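PDB 5C3Q: thymine dioxygenase from Neurospora crassa, which probably acts as an iron- and 2-oxoglutarate-dependent dioxygenase that oxidises the methyl group of thymine. Local coordinates for residues 18-23 / 48-53. Sequence-based numbering, arbitrary orientation.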
ATOM      1  N   ILE A  18      -1.549  17.237  -2.118  1.00 21.89           N
ATOM      2  CA  ILE A  18      -0.313  17.987  -1.913  1.00 22.45           C
ATOM      3  C   ILE A  18       0.576  17.873  -3.147  1.00 22.98           C
ATOM      4  O   ILE A  18       0.747  16.786  -3.704  1.00 22.07           O
ATOM      5  CB  ILE A  18       0.424  17.498  -0.643  1.00 22.19           C
ATOM      6  CG1 ILE A  18      -0.427  17.807   0.593  1.00 22.13           C
ATOM      7  CG2 ILE A  18       1.785  18.173  -0.510  1.00 22.49           C
ATOM      8  CD1 ILE A  18      -0.044  17.050   1.840  1.00 22.12           C
ATOM      9  N   ASP A  19       1.109  19.011  -3.581  1.00 24.12           N
ATOM     10  CA  ASP A  19       2.012  19.067  -4.720  1.00 25.13           C
ATOM     11  C   ASP A  19       3.422  18.771  -4.221  1.00 24.66           C
ATOM     12  O   ASP A  19       4.072  19.633  -3.635  1.00 25.00           O
ATOM     13  CB  ASP A  19       1.947  20.453  -5.375  1.00 26.68           C
ATOM     14  CG  ASP A  19       2.879  20.590  -6.561  1.00 27.95           C
ATOM     15  OD1 ASP A  19       3.858  19.820  -6.669  1.00 28.31           O
ATOM     16  OD2 ASP A  19       2.635  21.485  -7.394  1.00 29.99           O
ATOM     17  N   PHE A  20       3.896  17.553  -4.464  1.00 23.94           N
ATOM     18  CA  PHE A  20       5.163  17.108  -3.887  1.00 23.76           C
ATOM     19  C   PHE A  20       6.375  17.864  -4.435  1.00 24.18           C
ATOM     20  O   PHE A  20       7.385  18.000  -3.744  1.00 24.00           O
ATOM     21  CB  PHE A  20       5.347  15.599  -4.079  1.00 23.43           C
ATOM     22  CG  PHE A  20       6.383  14.999  -3.171  1.00 23.25           C
ATOM     23  CD1 PHE A  20       6.210  15.022  -1.797  1.00 23.08           C
ATOM     24  CD2 PHE A  20       7.526  14.411  -3.688  1.00 23.48           C
ATOM     25  CE1 PHE A  20       7.160  14.469  -0.950  1.00 22.99           C
ATOM     26  CE2 PHE A  20       8.479  13.859  -2.847  1.00 23.49           C
ATOM     27  CZ  PHE A  20       8.295  13.884  -1.479  1.00 22.96           C
ATOM     28  N   SER A  21       6.270  18.367  -5.666  1.00 25.01           N
ATOM     29  CA  SER A  21       7.358  19.127  -6.276  1.00 26.01           C
ATOM     30  C   SER A  21       7.700  20.371  -5.445  1.00 26.76           C
ATOM     31  O   SER A  21       8.835  20.843  -5.464  1.00 27.00           O
ATOM     32  CB  SER A  21       7.012  19.522  -7.719  1.00 26.58           C
ATOM     33  OG  SER A  21       6.081  20.590  -7.763  1.00 27.15           O
ATOM     34  N   LYS A  22       6.720  20.890  -4.711  1.00 27.21           N
ATOM     35  CA  LYS A  22       6.945  22.042  -3.838  1.00 28.26           C
ATOM     36  C   LYS A  22       7.800  21.706  -2.603  1.00 28.16           C
ATOM     37  O   LYS A  22       8.485  22.583  -2.076  1.00 28.77           O
ATOM     38  CB  LYS A  22       5.608  22.682  -3.450  1.00 28.78           C
ATOM     39  CG  LYS A  22       4.892  23.273  -4.662  1.00 29.94           C
ATOM     40  CD  LYS A  22       3.580  23.959  -4.314  1.00 30.70           C
ATOM     41  CE  LYS A  22       3.079  24.774  -5.502  1.00 31.93           C
ATOM     42  NZ  LYS A  22       1.805  25.489  -5.218  1.00 32.85           N
ATOM     43  N   PHE A  23       7.777  20.451  -2.149  1.00 27.59           N
ATOM     44  CA  PHE A  23       8.719  20.010  -1.111  1.00 27.67           C
ATOM     45  C   PHE A  23      10.123  19.827  -1.695  1.00 28.77           C
ATOM     46  O   PHE A  23      11.114  20.207  -1.075  1.00 28.36           O
ATOM     47  CB  PHE A  23       8.273  18.708  -0.435  1.00 26.82           C
ATOM     48  CG  PHE A  23       9.298  18.146   0.516  1.00 26.73           C
ATOM     49  CD1 PHE A  23       9.536  18.759   1.739  1.00 26.89           C
ATOM     50  CD2 PHE A  23      10.049  17.027   0.176  1.00 26.90           C
ATOM     51  CE1 PHE A  23      10.494  18.261   2.612  1.00 27.26           C
ATOM     52  CE2 PHE A  23      11.003  16.517   1.046  1.00 26.94           C
ATOM     53  CZ  PHE A  23      11.228  17.135   2.266  1.00 27.04           C
ATOM     54  N   ILE A  48      -2.708  10.708   2.460  1.00 18.55           N
ATOM     55  CA  ILE A  48      -2.609  11.911   1.622  1.00 19.02           C
ATOM     56  C   ILE A  48      -2.619  11.515   0.138  1.00 19.14           C
ATOM     57  O   ILE A  48      -2.406  10.345  -0.199  1.00 18.99           O
ATOM     58  CB  ILE A  48      -1.337  12.735   1.933  1.00 19.35           C
ATOM     59  CG1 ILE A  48      -0.069  11.939   1.587  1.00 19.50           C
ATOM     60  CG2 ILE A  48      -1.323  13.151   3.402  1.00 19.38           C
ATOM     61  CD1 ILE A  48       1.218  12.722   1.758  1.00 19.88           C
ATOM     62  N   TYR A  49      -2.902  12.480  -0.735  1.00 19.43           N
ATOM     63  CA  TYR A  49      -2.662  12.325  -2.174  1.00 19.93           C
ATOM     64  C   TYR A  49      -1.492  13.230  -2.527  1.00 20.41           C
ATOM     65  O   TYR A  49      -1.468  14.397  -2.118  1.00 20.44           O
ATOM     66  CB  TYR A  49      -3.854  12.780  -3.014  1.00 20.31           C
ATOM     67  CG  TYR A  49      -5.040  11.844  -3.131  1.00 20.25           C
ATOM     68  CD1 TYR A  49      -5.603  11.236  -2.015  1.00 20.06           C
ATOM     69  CD2 TYR A  49      -5.655  11.638  -4.369  1.00 20.70           C
ATOM     70  CE1 TYR A  49      -6.719  10.419  -2.132  1.00 20.24           C
ATOM     71  CE2 TYR A  49      -6.768  10.824  -4.497  1.00 20.61           C
ATOM     72  CZ  TYR A  49      -7.299  10.219  -3.380  1.00 20.68           C
ATOM     73  OH  TYR A  49      -8.408   9.410  -3.508  1.00 21.23           O
ATOM     74  N   LEU A  50      -0.544  12.705  -3.294  1.00 20.55           N
ATOM     75  CA  LEU A  50       0.544  13.506  -3.832  1.00 21.11           C
ATOM     76  C   LEU A  50       0.409  13.640  -5.334  1.00 22.24           C
ATOM     77  O   LEU A  50       0.138  12.660  -6.024  1.00 22.49           O
ATOM     78  CB  LEU A  50       1.897  12.875  -3.509  1.00 20.67           C
ATOM     79  CG  LEU A  50       2.291  12.797  -2.037  1.00 20.28           C
ATOM     80  CD1 LEU A  50       3.651  12.132  -1.918  1.00 20.32           C
ATOM     81  CD2 LEU A  50       2.304  14.178  -1.391  1.00 20.59           C
ATOM     82  N   LYS A  51       0.603  14.859  -5.829  1.00 23.49           N
ATOM     83  CA  LYS A  51       0.704  15.129  -7.263  1.00 24.82           C
ATOM     84  C   LYS A  51       2.106  15.651  -7.572  1.00 25.46           C
ATOM     85  O   LYS A  51       2.849  16.034  -6.663  1.00 24.53           O
ATOM     86  CB  LYS A  51      -0.368  16.134  -7.717  1.00 25.88           C
ATOM     87  CG  LYS A  51      -0.317  17.494  -7.032  1.00 26.29           C
ATOM     88  CD  LYS A  51      -1.560  18.327  -7.322  1.00 27.28           C
ATOM     89  CE  LYS A  51      -1.499  19.012  -8.676  1.00 28.56           C
ATOM     90  NZ  LYS A  51      -2.773  19.731  -8.967  1.00 29.43           N
ATOM     91  N   ASN A  52       2.459  15.649  -8.855  1.00 26.60           N
ATOM     92  CA  ASN A  52       3.776  16.094  -9.321  1.00 27.74           C
ATOM     93  C   ASN A  52       4.926  15.436  -8.572  1.00 28.37           C
ATOM     94  O   ASN A  52       5.838  16.107  -8.081  1.00 28.87           O
ATOM     95  CB  ASN A  52       3.884  17.619  -9.257  1.00 28.55           C
ATOM     96  CG  ASN A  52       2.846  18.307 -10.122  1.00 29.26           C
ATOM     97  OD1 ASN A  52       2.377  17.742 -11.106  1.00 30.02           O
ATOM     98  ND2 ASN A  52       2.475  19.521  -9.753  1.00 29.77           N
ATOM     99  N   ILE A  53       4.860  14.112  -8.479  1.00 28.44           N
ATOM    100  CA  ILE A  53       5.948  13.320  -7.913  1.00 29.03           C
ATOM    101  C   ILE A  53       7.008  13.102  -8.998  1.00 29.60           C
ATOM    102  O   ILE A  53       6.719  13.268 -10.182  1.00 30.00           O
ATOM    103  CB  ILE A  53       5.454  11.966  -7.337  1.00 28.42           C
ATOM    104  CG1 ILE A  53       4.635  11.177  -8.370  1.00 28.82           C
ATOM    105  CG2 ILE A  53       4.621  12.200  -6.083  1.00 28.35           C
ATOM    106  CD1 ILE A  53       4.541   9.695  -8.079  1.00 28.18           C
TER
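Strands 13-19 and 47-51 run parallel at their ends, Ile18 pairing with Leu50 and Asp19 with Lys51, and three backbone bonds of 2.8-2.9 Å join them: Ile18 N to Tyr49 O, Lys51 N to Ile18 O and, just past the strand, Phe20 N to Lys51 O. On the buried face Ile18 and Leu50 lie side by side, Ile18 CB 3.9 Å from Leu50 CD2; Ile18 packs on Thr34 and Ile38 of helix 28-44, while Leu50 meets Val252 of strand 251-256. The Phe20 side chain crosses that of Leu50 obliquely, Phe20 CD1 lying 3.9 Å from Leu50 CD1; Phe20 also rests its CB on Ile53 CG2 and reaches helix 147-173. On the opposite face Lys51, its CG in the crowded position between backbone N and carbonyl carbon (chi1 59°), lays that CG 3.6 Å from Asp19 CA. Asp19, its CG anti to the backbone N (chi1 179°), divides its carboxylate. OD1 takes the Ser21 hydroxyl from above the carboxylate plane, OG at 2.6 Å, and a weak capping bond from Ser21 N, whereas OD2 receives a weak bond from Asn52 ND2 (3.1 Å), the amide turned 69° from the carboxylate. An alanine in place of Asp19 would probably loosen the start of helix 21-25 and its tie to Asn52, since all three bonds end on the carboxylate. Parallel neighbours linked through helix 28-44 form a right-handed beta-alpha-beta crossover, here extending the major sheet of the double-stranded beta-helix fold in the dioxygenase N-terminal region.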